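PDB 5YZW: Ifi204 from Mus musculus domesticus, which probably senses foreign DNA in innate immunity, its HIN domain recognising the nucleic acid. Local coordinates for residues H8-V13 and A64-F69; S55-R60 and S81-V86. All coordinates share one frame; numbering follows the deposited sequence. Where two conformers were deposited one is given.

Interaction 1 (H8-V13 and A64-F69)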
# COMPACT_ATOMS: atom_id res chain seq x y z
N HIS A 8 18.46 7.54 10.66
CA HIS A 8 18.23 8.01 12.02
C HIS A 8 16.93 8.79 12.14
O HIS A 8 16.24 8.69 13.15
CB HIS A 8 19.40 8.90 12.48
CG HIS A 8 20.68 8.15 12.67
ND1 HIS A 8 20.81 7.11 13.56
CD2 HIS A 8 21.89 8.28 12.06
CE1 HIS A 8 22.04 6.63 13.50
NE2 HIS A 8 22.71 7.32 12.60
N GLY A 9 16.60 9.60 11.13
CA GLY A 9 15.49 10.52 11.30
C GLY A 9 15.91 11.62 12.25
O GLY A 9 17.10 11.80 12.51
N PRO A 10 14.93 12.39 12.79
CA PRO A 10 13.49 12.18 12.52
C PRO A 10 12.96 12.81 11.22
O PRO A 10 13.43 13.87 10.81
CB PRO A 10 12.82 12.85 13.73
CG PRO A 10 13.80 14.02 14.10
CD PRO A 10 15.19 13.54 13.68
N LYS A 11 12.02 12.12 10.56
CA LYS A 11 11.25 12.69 9.45
C LYS A 11 9.89 13.12 9.97
O LYS A 11 9.18 12.33 10.60
CB LYS A 11 11.06 11.69 8.30
CG LYS A 11 10.50 12.34 6.99
CD LYS A 11 10.12 11.29 5.88
CE LYS A 11 11.31 10.44 5.49
NZ LYS A 11 12.44 11.29 5.01
N GLN A 12 9.52 14.37 9.69
CA GLN A 12 8.29 14.96 10.20
C GLN A 12 7.25 14.93 9.10
O GLN A 12 7.44 15.57 8.06
CB GLN A 12 8.51 16.41 10.67
CG GLN A 12 8.88 16.56 12.11
CD GLN A 12 8.94 18.02 12.54
OE1 GLN A 12 8.35 18.89 11.89
NE2 GLN A 12 9.62 18.29 13.66
N VAL A 13 6.15 14.20 9.32
CA VAL A 13 5.18 13.96 8.26
C VAL A 13 3.75 14.12 8.76
O VAL A 13 3.46 14.01 9.95
CB VAL A 13 5.34 12.56 7.61
CG1 VAL A 13 6.73 12.39 7.05
CG2 VAL A 13 5.06 11.44 8.63
N ALA A 64 6.55 12.24 13.98
CA ALA A 64 7.99 12.26 13.72
C ALA A 64 8.48 10.82 13.69
O ALA A 64 8.25 10.07 14.64
CB ALA A 64 8.73 13.11 14.79
N ILE A 65 9.11 10.41 12.59
CA ILE A 65 9.52 9.02 12.41
C ILE A 65 11.04 8.92 12.48
O ILE A 65 11.74 9.56 11.69
CB ILE A 65 9.01 8.44 11.07
CG1 ILE A 65 7.48 8.54 10.97
CG2 ILE A 65 9.47 7.00 10.92
CD1 ILE A 65 6.93 8.06 9.59
N SER A 66 11.55 8.09 13.38
CA SER A 66 12.99 7.87 13.50
C SER A 66 13.33 6.39 13.37
O SER A 66 12.46 5.53 13.38
CB SER A 66 13.52 8.41 14.84
OG SER A 66 13.02 9.71 15.08
N ASP A 67 14.64 6.13 13.30
CA ASP A 67 15.20 4.80 13.12
C ASP A 67 14.34 3.94 12.19
O ASP A 67 13.83 2.91 12.63
CB ASP A 67 15.39 4.11 14.47
CG ASP A 67 16.38 4.84 15.36
OD1 ASP A 67 17.59 4.86 15.02
OD2 ASP A 67 15.96 5.40 16.39
N TYR A 68 14.18 4.37 10.95
CA TYR A 68 13.34 3.69 9.99
C TYR A 68 14.22 3.15 8.88
O TYR A 68 15.38 3.55 8.73
CB TYR A 68 12.26 4.63 9.43
CG TYR A 68 12.79 5.89 8.75
CD1 TYR A 68 13.07 5.89 7.39
CD2 TYR A 68 12.97 7.07 9.46
CE1 TYR A 68 13.54 7.03 6.75
CE2 TYR A 68 13.44 8.24 8.82
CZ TYR A 68 13.72 8.20 7.47
OH TYR A 68 14.18 9.31 6.81
N PHE A 69 13.67 2.23 8.11
CA PHE A 69 14.44 1.52 7.10
C PHE A 69 13.78 1.70 5.74
O PHE A 69 12.55 1.65 5.64
CB PHE A 69 14.54 0.04 7.42
CG PHE A 69 15.38 -0.26 8.62
CD1 PHE A 69 14.85 -0.16 9.89
CD2 PHE A 69 16.70 -0.66 8.46
CE1 PHE A 69 15.63 -0.43 11.00
CE2 PHE A 69 17.48 -0.94 9.56
CZ PHE A 69 16.95 -0.82 10.83

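Interaction 2 (S55-R60 and S81-V86)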
# COMPACT_ATOMS: atom_id res chain seq x y z
N SER A 55 -2.69 3.70 16.93
CA SER A 55 -3.21 4.91 17.56
C SER A 55 -2.52 6.19 17.08
O SER A 55 -3.05 7.27 17.34
CB SER A 55 -3.08 4.83 19.08
OG SER A 55 -1.72 4.72 19.46
N LYS A 56 -1.38 6.11 16.41
CA LYS A 56 -0.72 7.33 15.94
C LYS A 56 -0.85 7.57 14.44
O LYS A 56 -0.71 8.71 13.99
CB LYS A 56 0.76 7.31 16.34
CG LYS A 56 0.93 7.54 17.84
CD LYS A 56 2.36 7.33 18.29
CE LYS A 56 2.44 7.25 19.81
NZ LYS A 56 3.86 7.18 20.25
N PHE A 57 -1.14 6.53 13.66
CA PHE A 57 -1.32 6.74 12.23
C PHE A 57 -2.81 6.98 11.95
O PHE A 57 -3.52 6.17 11.34
CB PHE A 57 -0.76 5.56 11.45
CG PHE A 57 0.74 5.59 11.34
CD1 PHE A 57 1.54 5.19 12.41
CD2 PHE A 57 1.35 6.05 10.18
CE1 PHE A 57 2.92 5.22 12.30
CE2 PHE A 57 2.73 6.09 10.06
CZ PHE A 57 3.53 5.67 11.12
N ILE A 58 -3.27 8.11 12.46
CA ILE A 58 -4.61 8.63 12.22
C ILE A 58 -4.51 9.69 11.13
O ILE A 58 -3.69 10.59 11.25
CB ILE A 58 -5.22 9.22 13.50
CG1 ILE A 58 -5.22 8.18 14.62
CG2 ILE A 58 -6.62 9.76 13.23
CD1 ILE A 58 -5.97 6.93 14.25
N PRO A 59 -5.31 9.61 10.06
CA PRO A 59 -5.26 10.65 9.03
C PRO A 59 -5.33 12.05 9.64
O PRO A 59 -6.17 12.33 10.49
CB PRO A 59 -6.48 10.33 8.17
CG PRO A 59 -6.57 8.78 8.24
CD PRO A 59 -6.22 8.50 9.69
N ARG A 60 -4.42 12.92 9.20
CA ARG A 60 -4.22 14.32 9.58
C ARG A 60 -3.36 14.50 10.83
O ARG A 60 -3.00 15.62 11.15
CB ARG A 60 -5.54 15.10 9.77
CG ARG A 60 -6.50 14.92 8.60
CD ARG A 60 -7.75 15.78 8.72
NE ARG A 60 -7.55 17.16 8.27
CZ ARG A 60 -6.94 17.55 7.14
NH1 ARG A 60 -6.45 16.68 6.26
NH2 ARG A 60 -6.84 18.84 6.89
N SER A 81 8.69 2.85 19.57
CA SER A 81 9.57 3.95 19.95
C SER A 81 10.03 4.79 18.76
O SER A 81 10.60 5.87 18.98
CB SER A 81 10.81 3.43 20.70
OG SER A 81 11.32 2.27 20.06
N CYS A 82 9.80 4.32 17.53
CA CYS A 82 10.25 5.05 16.35
C CYS A 82 9.44 6.32 16.10
O CYS A 82 9.88 7.16 15.31
CB CYS A 82 10.16 4.17 15.09
SG CYS A 82 11.13 2.62 15.10
N VAL A 83 8.26 6.45 16.69
CA VAL A 83 7.30 7.48 16.30
C VAL A 83 6.86 8.26 17.54
O VAL A 83 6.57 7.68 18.58
CB VAL A 83 6.06 6.86 15.60
CG1 VAL A 83 5.10 7.94 15.16
CG2 VAL A 83 6.49 5.97 14.40
N SER A 84 6.84 9.60 17.43
CA SER A 84 6.27 10.47 18.45
C SER A 84 5.33 11.46 17.76
O SER A 84 5.46 11.70 16.56
CB SER A 84 7.37 11.21 19.25
OG SER A 84 8.05 12.11 18.40
N ASP A 85 4.35 12.01 18.52
CA ASP A 85 3.30 12.81 17.88
C ASP A 85 2.77 13.99 18.70
O ASP A 85 1.61 14.38 18.53
CB ASP A 85 2.11 11.92 17.50
CG ASP A 85 1.18 11.61 18.68
OD1 ASP A 85 1.67 11.37 19.81
OD2 ASP A 85 -0.05 11.60 18.46
N VAL A 86 3.58 14.61 19.56
CA VAL A 86 3.06 15.67 20.42
C VAL A 86 3.51 17.03 19.88
O VAL A 86 4.65 17.45 20.09
CB VAL A 86 3.47 15.48 21.88
CG1 VAL A 86 2.93 16.64 22.75
CG2 VAL A 86 2.97 14.14 22.39

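Interaction 1 (H8-V13 and A64-F69)
K11 and I65 form an antiparallel hydrogen-bonded pair: K11 N donates to I65 O at 2.8 Å, and I65 N donates to K11 O. Q12 and A64 make the next, non-hydrogen-bonded pair. At the other end D67 N bonds to H8 O at 3.0 Å. D67 and Y68 both face H7, which makes a G1 beta bulge. G9 has a positive phi (72°), and its CA packs against the backbone of I65 and S66. The peptide before P10 is cis, and P10 CB rests 3.4 Å from S66 OG.

The contact joins the first and fourth strands of the N-terminal of the two OB folds, 11-25 and 62-71. K11 and Y68 meet on the I65 face of this sheet, their side chains crossing at about a right angle. Y68 CG sits between its own backbone N and carbonyl carbon (chi1 58°), and the ring beyond it reaches G9 and K11. K11 bends at chi3 and chi4. Its NZ makes a weak hydrogen bond to Y68 OH at 3.2 Å, and its CE lies 3.8 Å from Y68 CZ. Y68 CE2 reaches G9 CA at 3.9 Å. An alanine at Y68 would probably cost the K11 ammonium this weak partner and open a gap beside G9 CA and K11 CE. K11 also makes a cation-pi contact with F44. V13 CG2 touches I65 CD1 at 4.0 Å.

Interaction 2 (S55-R60 and S81-V86)
K56 lays its aliphatic chain across the carboxylate arm of D85, the two side chains crossing at about a right angle. K56 CG comes within 4.2 Å of D85 CG. The K56 CG is anti to its carbonyl carbon (chi1 -72°), and the chain is extended from there on. It thus reaches past D85 to the backbone of the other segment. K56 NZ ends 3.2 Å from V83 O, where it makes a weak hydrogen bond. The charges of K56 and D85 are near but not paired: K56 NZ is 4.7 Å from D85 OD1. Any attraction between them is therefore probably loose. K56 CD also passes V83 CG1 at 4.2 Å.

Segment 55-60 belongs to the connection between the third and fourth strands of the N-terminal OB fold, 43-48 and 62-71. Segment 81-86 holds the short strand 83-84, which pairs with 62-71. F57 is the centre of an inverse gamma turn, with a weak bond from I58 N to K56 O at 3.0 Å. From this turn the F57 ring comes obliquely against V83, and F57 CE1 lies 4.2 Å from V83 CG2. Both residues are buried, and both also pack on I63 and I77. F57 further meets F33 edge-to-face and touches V15 and V18. N61 joins the two segments from outside: its ND2 is hydrogen-bonded to both K56 O and D85 OD2.

In the fold
Interactions 1 and 2 lie in the same, N-terminal OB fold, their centres 11 Å apart, and both are partly buried. Strand 62-71 connects them. It pairs with strand 11-25 in interaction 1 and with strand 83-84, part of interaction 2. The probable backbone bonds S66 N to C82 O (2.7 Å) and A64 N to S84 O join the two sites directly. Interaction 1 is the larger, burying 463 Å² against 209 Å², and rests mainly on backbone hydrogen bonds. Interaction 2 has no backbone-to-backbone bond between its segments. There side chains do the work: a buried apolar pair inside, and a lysine and an aspartate nearer the surface.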